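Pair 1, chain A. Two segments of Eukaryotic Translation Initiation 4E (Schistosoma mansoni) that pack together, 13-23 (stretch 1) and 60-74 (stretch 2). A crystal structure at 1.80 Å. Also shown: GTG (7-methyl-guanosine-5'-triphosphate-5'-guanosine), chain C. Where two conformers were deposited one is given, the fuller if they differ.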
# COMPACT_ATOMS: atom_id res chain seq x y z
N GLN A 13 15.49 -4.24 0.43
CA GLN A 13 15.27 -4.84 1.75
C GLN A 13 14.35 -6.04 1.69
O GLN A 13 14.62 -7.06 2.35
CB GLN A 13 14.72 -3.81 2.74
CG GLN A 13 14.35 -4.41 4.11
CD GLN A 13 15.56 -5.00 4.82
OE1 GLN A 13 16.71 -4.63 4.56
NE2 GLN A 13 15.31 -5.94 5.73
N ASP A 14 13.27 -5.94 0.90
CA ASP A 14 12.34 -7.05 0.74
C ASP A 14 12.00 -7.35 -0.70
O ASP A 14 12.10 -6.48 -1.57
CB ASP A 14 11.02 -6.76 1.49
CG ASP A 14 11.11 -7.11 2.94
OD1 ASP A 14 11.06 -8.32 3.26
OD2 ASP A 14 11.25 -6.18 3.77
N SER A 15 11.59 -8.60 -0.93
CA SER A 15 10.92 -8.99 -2.16
C SER A 15 9.44 -8.65 -2.04
O SER A 15 8.83 -8.85 -0.98
CB SER A 15 11.07 -10.48 -2.41
OG SER A 15 10.49 -10.82 -3.65
N TRP A 16 8.87 -8.14 -3.13
CA TRP A 16 7.47 -7.69 -3.19
C TRP A 16 6.76 -8.35 -4.34
O TRP A 16 7.36 -8.63 -5.38
CB TRP A 16 7.40 -6.16 -3.38
CG TRP A 16 8.04 -5.39 -2.30
CD1 TRP A 16 9.36 -5.05 -2.22
CD2 TRP A 16 7.40 -4.83 -1.15
NE1 TRP A 16 9.60 -4.35 -1.06
CE2 TRP A 16 8.41 -4.18 -0.39
CE3 TRP A 16 6.09 -4.81 -0.67
CZ2 TRP A 16 8.15 -3.53 0.82
CZ3 TRP A 16 5.81 -4.15 0.53
CH2 TRP A 16 6.84 -3.53 1.27
N SER A 17 5.46 -8.57 -4.17
CA SER A 17 4.62 -9.04 -5.26
C SER A 17 3.50 -8.05 -5.56
O SER A 17 3.00 -7.35 -4.67
CB SER A 17 4.07 -10.42 -4.97
OG SER A 17 5.15 -11.35 -4.91
N TYR A 18 3.14 -7.97 -6.84
CA TYR A 18 2.21 -6.96 -7.32
C TYR A 18 1.00 -7.67 -7.91
O TYR A 18 1.12 -8.59 -8.74
CB TYR A 18 2.90 -6.11 -8.38
CG TYR A 18 2.34 -4.72 -8.62
CD1 TYR A 18 1.51 -4.46 -9.70
CD2 TYR A 18 2.71 -3.64 -7.80
CE1 TYR A 18 1.03 -3.18 -9.96
CE2 TYR A 18 2.22 -2.35 -8.04
CZ TYR A 18 1.39 -2.13 -9.14
OH TYR A 18 0.91 -0.87 -9.42
N TYR A 19 -0.18 -7.24 -7.48
CA TYR A 19 -1.40 -7.92 -7.88
C TYR A 19 -2.41 -6.94 -8.44
O TYR A 19 -2.44 -5.77 -8.05
CB TYR A 19 -2.07 -8.58 -6.66
CG TYR A 19 -1.22 -9.53 -5.87
CD1 TYR A 19 -1.40 -10.90 -5.99
CD2 TYR A 19 -0.26 -9.06 -4.96
CE1 TYR A 19 -0.63 -11.80 -5.25
CE2 TYR A 19 0.52 -9.95 -4.22
CZ TYR A 19 0.33 -11.31 -4.38
OH TYR A 19 1.09 -12.20 -3.65
N LEU A 20 -3.23 -7.45 -9.36
CA LEU A 20 -4.42 -6.75 -9.85
C LEU A 20 -5.66 -7.43 -9.35
O LEU A 20 -5.79 -8.65 -9.47
CB LEU A 20 -4.46 -6.76 -11.39
CG LEU A 20 -3.13 -6.49 -12.10
CD1 LEU A 20 -3.32 -6.58 -13.62
CD2 LEU A 20 -2.52 -5.13 -11.71
N PHE A 21 -6.57 -6.65 -8.79
CA PHE A 21 -7.90 -7.14 -8.44
C PHE A 21 -8.87 -6.78 -9.57
O PHE A 21 -9.10 -5.62 -9.84
CB PHE A 21 -8.40 -6.52 -7.12
CG PHE A 21 -9.80 -6.93 -6.77
CD1 PHE A 21 -10.03 -8.04 -5.98
CD2 PHE A 21 -10.89 -6.24 -7.30
CE1 PHE A 21 -11.32 -8.45 -5.69
CE2 PHE A 21 -12.19 -6.64 -7.01
CZ PHE A 21 -12.40 -7.76 -6.22
N GLN A 22 -9.43 -7.78 -10.24
CA GLN A 22 -10.41 -7.50 -11.29
C GLN A 22 -11.66 -8.31 -11.08
O GLN A 22 -11.61 -9.54 -11.14
CB GLN A 22 -9.82 -7.85 -12.65
CG GLN A 22 -8.60 -7.01 -13.06
CD GLN A 22 -7.89 -7.62 -14.25
OE1 GLN A 22 -7.31 -8.69 -14.15
NE2 GLN A 22 -7.92 -6.93 -15.38
N PHE A 23 -12.77 -7.63 -10.81
CA PHE A 23 -14.01 -8.34 -10.51
C PHE A 23 -14.60 -8.96 -11.77
O PHE A 23 -14.74 -8.29 -12.79
CB PHE A 23 -15.08 -7.45 -9.86
CG PHE A 23 -16.48 -8.03 -9.95
CD1 PHE A 23 -16.87 -9.06 -9.09
CD2 PHE A 23 -17.38 -7.57 -10.90
CE1 PHE A 23 -18.14 -9.62 -9.17
CE2 PHE A 23 -18.66 -8.12 -10.98
CZ PHE A 23 -19.04 -9.15 -10.11
N TYR A 60 -12.69 2.14 -12.66
CA TYR A 60 -13.20 2.07 -11.29
C TYR A 60 -13.42 0.62 -10.83
O TYR A 60 -13.89 -0.22 -11.61
CB TYR A 60 -14.50 2.85 -11.14
CG TYR A 60 -14.36 4.35 -11.28
CD1 TYR A 60 -13.45 5.07 -10.50
CD2 TYR A 60 -15.17 5.05 -12.17
CE1 TYR A 60 -13.34 6.46 -10.63
CE2 TYR A 60 -15.06 6.43 -12.30
CZ TYR A 60 -14.16 7.13 -11.53
OH TYR A 60 -14.07 8.50 -11.67
N GLY A 61 -13.07 0.35 -9.58
CA GLY A 61 -13.26 -0.96 -8.97
C GLY A 61 -12.19 -1.99 -9.28
O GLY A 61 -12.28 -3.13 -8.78
N LYS A 62 -11.21 -1.62 -10.12
CA LYS A 62 -10.03 -2.47 -10.42
C LYS A 62 -8.90 -1.97 -9.55
O LYS A 62 -8.53 -0.80 -9.63
CB LYS A 62 -9.63 -2.39 -11.89
CG LYS A 62 -8.25 -3.03 -12.20
CD LYS A 62 -7.99 -3.13 -13.71
CE LYS A 62 -6.49 -3.13 -14.01
NZ LYS A 62 -6.20 -3.63 -15.40
N ASP A 63 -8.36 -2.83 -8.70
CA ASP A 63 -7.48 -2.37 -7.63
C ASP A 63 -6.06 -2.90 -7.81
O ASP A 63 -5.86 -3.92 -8.47
CB ASP A 63 -8.04 -2.77 -6.26
CG ASP A 63 -9.43 -2.18 -5.97
OD1 ASP A 63 -9.85 -1.28 -6.69
OD2 ASP A 63 -10.10 -2.62 -5.00
N LEU A 64 -5.09 -2.21 -7.21
CA LEU A 64 -3.69 -2.59 -7.24
C LEU A 64 -3.24 -2.89 -5.80
O LEU A 64 -3.52 -2.11 -4.89
CB LEU A 64 -2.84 -1.45 -7.79
CG LEU A 64 -3.29 -0.81 -9.10
CD1 LEU A 64 -2.41 0.43 -9.41
CD2 LEU A 64 -3.24 -1.83 -10.23
N TYR A 65 -2.57 -4.03 -5.63
CA TYR A 65 -2.06 -4.47 -4.32
C TYR A 65 -0.56 -4.72 -4.44
O TYR A 65 -0.14 -5.47 -5.34
CB TYR A 65 -2.73 -5.79 -3.89
CG TYR A 65 -4.17 -5.66 -3.39
CD1 TYR A 65 -4.45 -5.76 -2.01
CD2 TYR A 65 -5.23 -5.43 -4.28
CE1 TYR A 65 -5.76 -5.63 -1.54
CE2 TYR A 65 -6.55 -5.31 -3.82
CZ TYR A 65 -6.80 -5.41 -2.44
OH TYR A 65 -8.09 -5.27 -1.94
N MET A 66 0.23 -4.14 -3.54
CA MET A 66 1.66 -4.47 -3.48
C MET A 66 2.04 -4.91 -2.08
O MET A 66 1.95 -4.12 -1.13
CB MET A 66 2.55 -3.30 -3.93
CG MET A 66 4.06 -3.67 -3.95
SD MET A 66 5.21 -2.29 -4.04
CE MET A 66 5.12 -1.68 -2.34
N PHE A 67 2.45 -6.18 -1.96
CA PHE A 67 2.70 -6.82 -0.67
C PHE A 67 4.06 -7.52 -0.61
O PHE A 67 4.51 -8.05 -1.62
CB PHE A 67 1.57 -7.82 -0.35
CG PHE A 67 0.37 -7.16 0.28
CD1 PHE A 67 0.07 -7.37 1.63
CD2 PHE A 67 -0.43 -6.29 -0.46
CE1 PHE A 67 -1.04 -6.71 2.24
CE2 PHE A 67 -1.54 -5.64 0.14
CZ PHE A 67 -1.83 -5.85 1.48
N LYS A 68 4.70 -7.54 0.56
CA LYS A 68 5.92 -8.34 0.74
C LYS A 68 5.56 -9.74 0.26
O LYS A 68 4.48 -10.24 0.62
CB LYS A 68 6.40 -8.34 2.20
CG LYS A 68 6.88 -6.97 2.65
CD LYS A 68 7.60 -6.97 3.98
CE LYS A 68 8.03 -5.56 4.37
NZ LYS A 68 8.50 -5.55 5.77
N SER A 69 6.44 -10.34 -0.55
CA SER A 69 6.14 -11.56 -1.29
C SER A 69 5.58 -12.72 -0.47
O SER A 69 4.78 -13.52 -0.96
CB SER A 69 7.37 -12.04 -2.07
OG SER A 69 8.46 -12.27 -1.20
N ASP A 70 5.99 -12.83 0.79
CA ASP A 70 5.51 -13.93 1.64
C ASP A 70 4.11 -13.72 2.21
O ASP A 70 3.55 -14.60 2.86
CB ASP A 70 6.50 -14.20 2.78
CG ASP A 70 7.66 -15.08 2.35
OD1 ASP A 70 7.49 -15.85 1.37
OD2 ASP A 70 8.73 -15.01 2.99
N ILE A 71 3.55 -12.54 1.95
CA ILE A 71 2.27 -12.14 2.52
C ILE A 71 1.22 -12.06 1.42
O ILE A 71 1.34 -11.25 0.50
CB ILE A 71 2.36 -10.75 3.21
CG1 ILE A 71 3.51 -10.73 4.21
CG2 ILE A 71 1.01 -10.40 3.88
CD1 ILE A 71 3.74 -9.39 4.86
N MET A 72 0.20 -12.90 1.52
CA MET A 72 -0.92 -12.85 0.60
C MET A 72 -1.68 -11.54 0.84
O MET A 72 -1.80 -11.09 1.99
CB MET A 72 -1.85 -14.05 0.81
CG MET A 72 -1.30 -15.34 0.22
SD MET A 72 -2.42 -16.72 0.48
CE MET A 72 -2.26 -16.95 2.26
N PRO A 73 -2.15 -10.90 -0.24
CA PRO A 73 -2.86 -9.64 -0.08
C PRO A 73 -4.33 -9.83 0.33
O PRO A 73 -5.24 -9.46 -0.41
CB PRO A 73 -2.79 -9.03 -1.49
CG PRO A 73 -2.79 -10.21 -2.39
CD PRO A 73 -2.01 -11.28 -1.67
N LYS A 74 -4.55 -10.41 1.51
CA LYS A 74 -5.91 -10.62 1.99
C LYS A 74 -5.91 -10.74 3.50
O LYS A 74 -4.87 -11.06 4.10
CB LYS A 74 -6.58 -11.84 1.32
CG LYS A 74 -5.95 -13.19 1.64
CD LYS A 74 -6.35 -14.27 0.59
CE LYS A 74 -7.71 -14.91 0.86
NZ LYS A 74 -7.79 -16.32 0.33
PA GTG C . -13.56 -3.00 -0.73
O1A GTG C . -13.36 -3.16 -2.21
O2A GTG C . -12.42 -2.65 0.20
O3A GTG C . -14.76 -1.99 -0.38
PB GTG C . -15.54 -0.97 -1.32
O1B GTG C . -14.58 -0.05 -2.03
O2B GTG C . -16.63 -0.38 -0.44
O3B GTG C . -16.25 -1.99 -2.33
N9A GTG C . -12.91 -8.11 0.75
C8A GTG C . -12.06 -7.07 0.74
N7A GTG C . -10.87 -7.48 1.23
C7X GTG C . -9.69 -6.60 1.37
C5A GTG C . -10.99 -8.78 1.55
C6A GTG C . -10.08 -9.69 2.09
O6A GTG C . -8.90 -9.38 2.38
N1A GTG C . -10.51 -10.95 2.32
C2A GTG C . -11.80 -11.31 2.00
N2A GTG C . -12.25 -12.56 2.21
N3A GTG C . -12.67 -10.43 1.47
C4A GTG C . -12.27 -9.16 1.24
O5D GTG C . -14.12 -4.38 -0.21
C5D GTG C . -15.32 -4.90 -0.79
C4D GTG C . -15.58 -6.28 -0.23
O4D GTG C . -14.56 -7.16 -0.69
C3D GTG C . -15.52 -6.36 1.28
O3D GTG C . -16.75 -5.94 1.87
C2D GTG C . -15.23 -7.82 1.50
O2D GTG C . -16.45 -8.58 1.39
C1D GTG C . -14.33 -8.14 0.32
PG GTG C . -17.06 -1.62 -3.67
O1G GTG C . -16.71 -0.27 -4.22
O2G GTG C . -18.52 -1.99 -3.46
O5E GTG C . -16.44 -2.73 -4.65
C5E GTG C . -15.10 -2.60 -5.13
C4E GTG C . -14.79 -3.71 -6.11
O4E GTG C . -14.85 -4.96 -5.41
C3E GTG C . -15.80 -3.82 -7.23
O3E GTG C . -15.12 -4.39 -8.36
C2E GTG C . -16.82 -4.84 -6.73
O2E GTG C . -17.51 -5.51 -7.80
C1E GTG C . -15.90 -5.78 -5.96
N9B GTG C . -16.48 -6.53 -4.84
C8B GTG C . -17.02 -5.71 -3.78
N7B GTG C . -17.45 -6.73 -2.83
C5B GTG C . -17.13 -7.95 -3.33
C6B GTG C . -17.30 -9.33 -2.84
O6B GTG C . -17.85 -9.49 -1.71
N1B GTG C . -16.87 -10.36 -3.63
C2B GTG C . -16.28 -10.14 -4.85
N2B GTG C . -15.85 -11.17 -5.62
N3B GTG C . -16.09 -8.90 -5.36
C4B GTG C . -16.48 -7.82 -4.65
O HOH W 1 4.73 -13.81 -3.95
O HOH W 2 2.58 -11.11 -1.71
O HOH W 3 -12.56 -4.80 -10.93

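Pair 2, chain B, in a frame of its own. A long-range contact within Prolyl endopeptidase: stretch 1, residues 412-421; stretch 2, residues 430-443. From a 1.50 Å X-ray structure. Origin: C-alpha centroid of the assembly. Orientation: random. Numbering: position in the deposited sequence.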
# COMPACT_ATOMS: atom_id res chain seq x y z
N PRO B 412 12.59 13.10 20.13
CA PRO B 412 13.24 12.85 18.84
C PRO B 412 14.76 13.02 18.85
O PRO B 412 15.45 12.36 18.05
CB PRO B 412 12.60 13.88 17.90
CG PRO B 412 11.33 14.29 18.57
CD PRO B 412 11.56 14.16 20.03
N GLU B 413 15.29 13.87 19.74
CA GLU B 413 16.72 14.16 19.80
C GLU B 413 17.57 12.99 20.27
O GLU B 413 18.81 13.00 20.15
CB GLU B 413 16.98 15.37 20.71
CG GLU B 413 16.28 16.64 20.24
CD GLU B 413 16.63 17.02 18.80
OE1 GLU B 413 17.83 17.27 18.53
OE2 GLU B 413 15.71 17.05 17.94
N GLN B 414 16.93 11.95 20.78
CA GLN B 414 17.64 10.75 21.18
C GLN B 414 18.02 9.86 19.99
O GLN B 414 18.79 8.93 20.17
CB GLN B 414 16.83 9.95 22.21
CG GLN B 414 16.91 10.59 23.62
CD GLN B 414 15.94 10.01 24.64
OE1 GLN B 414 15.44 8.89 24.48
NE2 GLN B 414 15.65 10.79 25.70
N TYR B 415 17.47 10.12 18.81
CA TYR B 415 17.61 9.21 17.67
C TYR B 415 18.23 9.90 16.48
O TYR B 415 18.21 11.14 16.36
CB TYR B 415 16.23 8.65 17.23
CG TYR B 415 15.40 8.18 18.38
CD1 TYR B 415 15.69 7.02 19.03
CD2 TYR B 415 14.35 8.94 18.84
CE1 TYR B 415 14.94 6.60 20.12
CE2 TYR B 415 13.59 8.53 19.93
CZ TYR B 415 13.90 7.38 20.57
OH TYR B 415 13.17 6.97 21.68
N GLN B 416 18.81 9.09 15.60
CA GLN B 416 19.28 9.62 14.33
C GLN B 416 18.93 8.68 13.22
O GLN B 416 18.68 7.48 13.42
CB GLN B 416 20.76 9.90 14.33
CG GLN B 416 21.61 8.69 14.48
CD GLN B 416 23.10 9.00 14.54
OE1 GLN B 416 23.79 8.55 15.44
NE2 GLN B 416 23.60 9.77 13.57
N VAL B 417 18.94 9.25 12.03
CA VAL B 417 18.62 8.55 10.80
C VAL B 417 19.79 8.74 9.86
O VAL B 417 20.25 9.88 9.65
CB VAL B 417 17.38 9.14 10.10
CG1 VAL B 417 17.05 8.39 8.81
CG2 VAL B 417 16.17 9.18 11.05
N GLU B 418 20.34 7.63 9.40
CA GLU B 418 21.37 7.61 8.37
C GLU B 418 20.76 7.17 7.04
O GLU B 418 19.78 6.41 7.01
CB GLU B 418 22.45 6.60 8.74
CG GLU B 418 22.91 6.62 10.18
CD GLU B 418 24.02 5.63 10.35
OE1 GLU B 418 25.04 5.82 9.66
OE2 GLU B 418 23.85 4.65 11.10
N GLN B 419 21.35 7.63 5.95
CA GLN B 419 21.13 7.08 4.64
C GLN B 419 22.45 6.60 4.08
O GLN B 419 23.44 7.38 4.01
CB GLN B 419 20.49 8.06 3.68
CG GLN B 419 20.17 7.39 2.30
CD GLN B 419 19.40 8.27 1.34
OE1 GLN B 419 19.77 9.45 1.13
NE2 GLN B 419 18.35 7.72 0.78
N VAL B 420 22.46 5.32 3.72
CA VAL B 420 23.63 4.67 3.19
C VAL B 420 23.31 4.08 1.83
O VAL B 420 22.14 3.94 1.44
CB VAL B 420 24.13 3.57 4.15
CG1 VAL B 420 24.47 4.17 5.51
CG2 VAL B 420 23.13 2.42 4.29
N PHE B 421 24.37 3.73 1.10
CA PHE B 421 24.31 3.14 -0.21
C PHE B 421 25.21 1.94 -0.27
O PHE B 421 26.42 2.06 -0.04
CB PHE B 421 24.66 4.19 -1.27
CG PHE B 421 23.83 5.42 -1.18
CD1 PHE B 421 22.61 5.46 -1.82
CD2 PHE B 421 24.23 6.50 -0.45
CE1 PHE B 421 21.80 6.58 -1.72
CE2 PHE B 421 23.39 7.64 -0.35
CZ PHE B 421 22.17 7.64 -0.98
N VAL B 430 22.30 0.52 -3.95
CA VAL B 430 20.97 0.52 -3.40
C VAL B 430 20.92 1.39 -2.16
O VAL B 430 21.79 1.24 -1.29
CB VAL B 430 20.54 -0.91 -3.03
CG1 VAL B 430 19.11 -0.90 -2.45
CG2 VAL B 430 20.65 -1.87 -4.21
N PRO B 431 19.97 2.30 -2.04
CA PRO B 431 19.84 3.08 -0.80
C PRO B 431 19.21 2.31 0.34
O PRO B 431 18.41 1.39 0.13
CB PRO B 431 18.93 4.24 -1.17
CG PRO B 431 18.68 4.12 -2.65
CD PRO B 431 18.95 2.69 -3.03
N MET B 432 19.56 2.70 1.55
CA MET B 432 18.95 2.15 2.76
C MET B 432 18.95 3.22 3.84
O MET B 432 19.96 3.93 4.04
CB MET B 432 19.68 0.89 3.23
CG MET B 432 19.12 0.32 4.50
SD MET B 432 19.62 -1.42 4.79
CE MET B 432 21.36 -1.33 4.72
N PHE B 433 17.83 3.36 4.56
CA PHE B 433 17.76 4.15 5.78
C PHE B 433 18.08 3.30 6.99
O PHE B 433 17.64 2.16 7.08
CB PHE B 433 16.37 4.76 5.96
CG PHE B 433 15.93 5.68 4.86
CD1 PHE B 433 16.49 6.94 4.72
CD2 PHE B 433 14.90 5.30 3.98
CE1 PHE B 433 16.07 7.80 3.70
CE2 PHE B 433 14.46 6.17 3.01
CZ PHE B 433 15.04 7.40 2.85
N VAL B 434 18.85 3.85 7.92
CA VAL B 434 19.20 3.15 9.15
C VAL B 434 18.90 4.07 10.31
O VAL B 434 19.41 5.19 10.38
CB VAL B 434 20.67 2.67 9.17
CG1 VAL B 434 20.90 1.80 10.40
CG2 VAL B 434 21.02 1.90 7.90
N VAL B 435 18.08 3.60 11.24
CA VAL B 435 17.56 4.42 12.34
C VAL B 435 17.95 3.78 13.65
O VAL B 435 17.81 2.57 13.86
CB VAL B 435 16.00 4.55 12.26
CG1 VAL B 435 15.51 5.55 13.29
CG2 VAL B 435 15.54 4.92 10.83
N HIS B 436 18.45 4.58 14.58
CA HIS B 436 18.88 4.07 15.87
C HIS B 436 19.08 5.21 16.86
O HIS B 436 19.16 6.37 16.48
CB HIS B 436 20.17 3.26 15.75
CG HIS B 436 21.24 3.99 15.01
ND1 HIS B 436 22.08 4.92 15.61
CD2 HIS B 436 21.62 3.93 13.72
CE1 HIS B 436 22.91 5.41 14.71
NE2 HIS B 436 22.65 4.82 13.55
N ARG B 437 19.22 4.87 18.14
CA ARG B 437 19.63 5.87 19.12
C ARG B 437 20.99 6.44 18.76
O ARG B 437 21.89 5.72 18.28
CB ARG B 437 19.72 5.26 20.52
CG ARG B 437 18.39 4.95 21.17
CD ARG B 437 18.53 4.35 22.54
NE ARG B 437 19.08 5.36 23.44
CZ ARG B 437 18.34 6.31 24.02
NH1 ARG B 437 17.01 6.37 23.85
NH2 ARG B 437 18.93 7.23 24.78
N LYS B 438 21.19 7.72 19.06
CA LYS B 438 22.50 8.35 18.87
C LYS B 438 23.62 7.65 19.61
O LYS B 438 24.74 7.63 19.12
CB LYS B 438 22.44 9.83 19.27
CG LYS B 438 21.66 10.66 18.31
CD LYS B 438 21.74 12.17 18.61
CE LYS B 438 20.79 12.98 17.73
NZ LYS B 438 20.64 14.36 18.25
N ASP B 439 23.34 7.11 20.79
CA ASP B 439 24.35 6.41 21.59
C ASP B 439 24.57 4.92 21.28
O ASP B 439 25.25 4.23 22.03
CB ASP B 439 24.09 6.62 23.08
CG ASP B 439 22.79 6.03 23.56
OD1 ASP B 439 22.12 5.20 22.88
OD2 ASP B 439 22.37 6.37 24.70
N LEU B 440 24.01 4.43 20.19
CA LEU B 440 24.20 3.05 19.79
C LEU B 440 25.67 2.73 19.75
O LEU B 440 26.45 3.46 19.14
CB LEU B 440 23.64 2.84 18.38
CG LEU B 440 23.76 1.43 17.80
CD1 LEU B 440 22.61 0.60 18.36
CD2 LEU B 440 23.76 1.48 16.26
N LYS B 441 26.05 1.61 20.37
CA LYS B 441 27.38 1.05 20.20
C LYS B 441 27.45 0.26 18.90
O LYS B 441 26.60 -0.60 18.64
CB LYS B 441 27.74 0.15 21.39
CG LYS B 441 27.38 0.75 22.75
CD LYS B 441 28.22 0.23 23.92
CE LYS B 441 28.43 1.34 24.95
NZ LYS B 441 28.78 0.81 26.32
N ARG B 442 28.45 0.56 18.07
CA ARG B 442 28.68 -0.14 16.82
C ARG B 442 29.61 -1.30 17.07
O ARG B 442 30.79 -1.29 16.65
CB ARG B 442 29.25 0.80 15.75
CG ARG B 442 28.25 1.84 15.30
CD ARG B 442 27.25 1.30 14.32
NE ARG B 442 27.81 1.12 13.00
CZ ARG B 442 27.89 2.08 12.08
NH1 ARG B 442 27.48 3.32 12.32
NH2 ARG B 442 28.39 1.80 10.90
N ASP B 443 29.07 -2.30 17.75
CA ASP B 443 29.81 -3.45 18.26
C ASP B 443 29.40 -4.76 17.60
O ASP B 443 29.78 -5.82 18.05
CB ASP B 443 29.63 -3.54 19.78
CG ASP B 443 28.19 -3.84 20.21
OD1 ASP B 443 27.26 -3.90 19.38
OD2 ASP B 443 27.88 -4.03 21.43
O HOH W 4 20.81 8.28 22.13
O HOH W 5 25.55 9.40 16.87
O HOH W 6 27.02 5.78 11.43

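The sharpest difference lies on one face of an otherwise shared ladder. In pair 1 the face carrying Ser17(A), Tyr19(A) and Phe21(A) is closed by aromatic packing; in pair 2 the matching face, with Gln416(B), Glu418(B) and Val420(B), is partly held by a side-chain hydrogen bond. Tyr19(A) lays its ring against a proline, the CG of Pro73(A) standing 3.6 Å from the centroid of the Tyr19(A) ring, almost on its normal. At the equivalent position Glu418(B) reaches diagonally along the sheet, and His436(B) NE2 donates to Glu418(B) OE2 at 2.7 Å. His436(B) is itself held in place, since its ND1 donates to the backbone O of Arg437(B) at 2.8 Å.

Beneath these side chains the backbones agree to 0.5 Å over 14 central residues. Each pair is two antiparallel strands, their directions 157° apart in pair 1 and 158° in pair 2, and each second strand leads into a type I turn, Lys68(A) to Ile71(A) or Arg437(B) to Leu440(B). The hydrogen-bonded positions coincide: Ser17(A) with Phe67(A) matches Gln416(B) with His436(B), Tyr19(A) with Tyr65(A) matches Glu418(B) with Val434(B), and Phe21(A) with Asp63(A) matches Val420(B) with Met432(B). At the turn the ladder gains one more rung, Ser69(A) N to Ser15(A) O at 2.8 Å and Lys438(B) N to Gln414(B) O at 2.9 Å. The same register thus carries quite different side chains.

The other face is mostly apolar, with one polar exception in pair 2. Leu20(A) CD2 meets Leu64(A) CD2 at 3.7 Å; the matching pair is mixed, with Gln419(B) NE2 3.7 Å from Phe433(B) CE1. Tyr18(A) CD2 packs on Met66(A) CB at 3.9 Å, where two valines make a looser contact, Val417(B) CG1 to Val435(B) CG2 at 4.3 Å.

Near the turn, a long basic residue meets an aromatic one in both pairs, though their CA-to-CB bonds diverge. Trp16(A) is sandwiched, Met66(A) CE over one face and Lys68(A) CG over the opposite one, while Lys68(A) NZ forms a salt bridge with Asp14(A) OD2 at 3.5 Å. Tyr415(B) gets a lighter touch, its CE1 4.0 Å from Arg437(B) CG; the guanidinium spends its polarity on Gln414(B), NH1 donating to OE1 at 3.0 Å, and on Asp439(B), with NE 3.1 Å from OD1 in a salt bridge. Read as a rule, one ladder and turn accept rings or a hydrogen-bonded polar pair on one face, and on the other chiefly apolar groups.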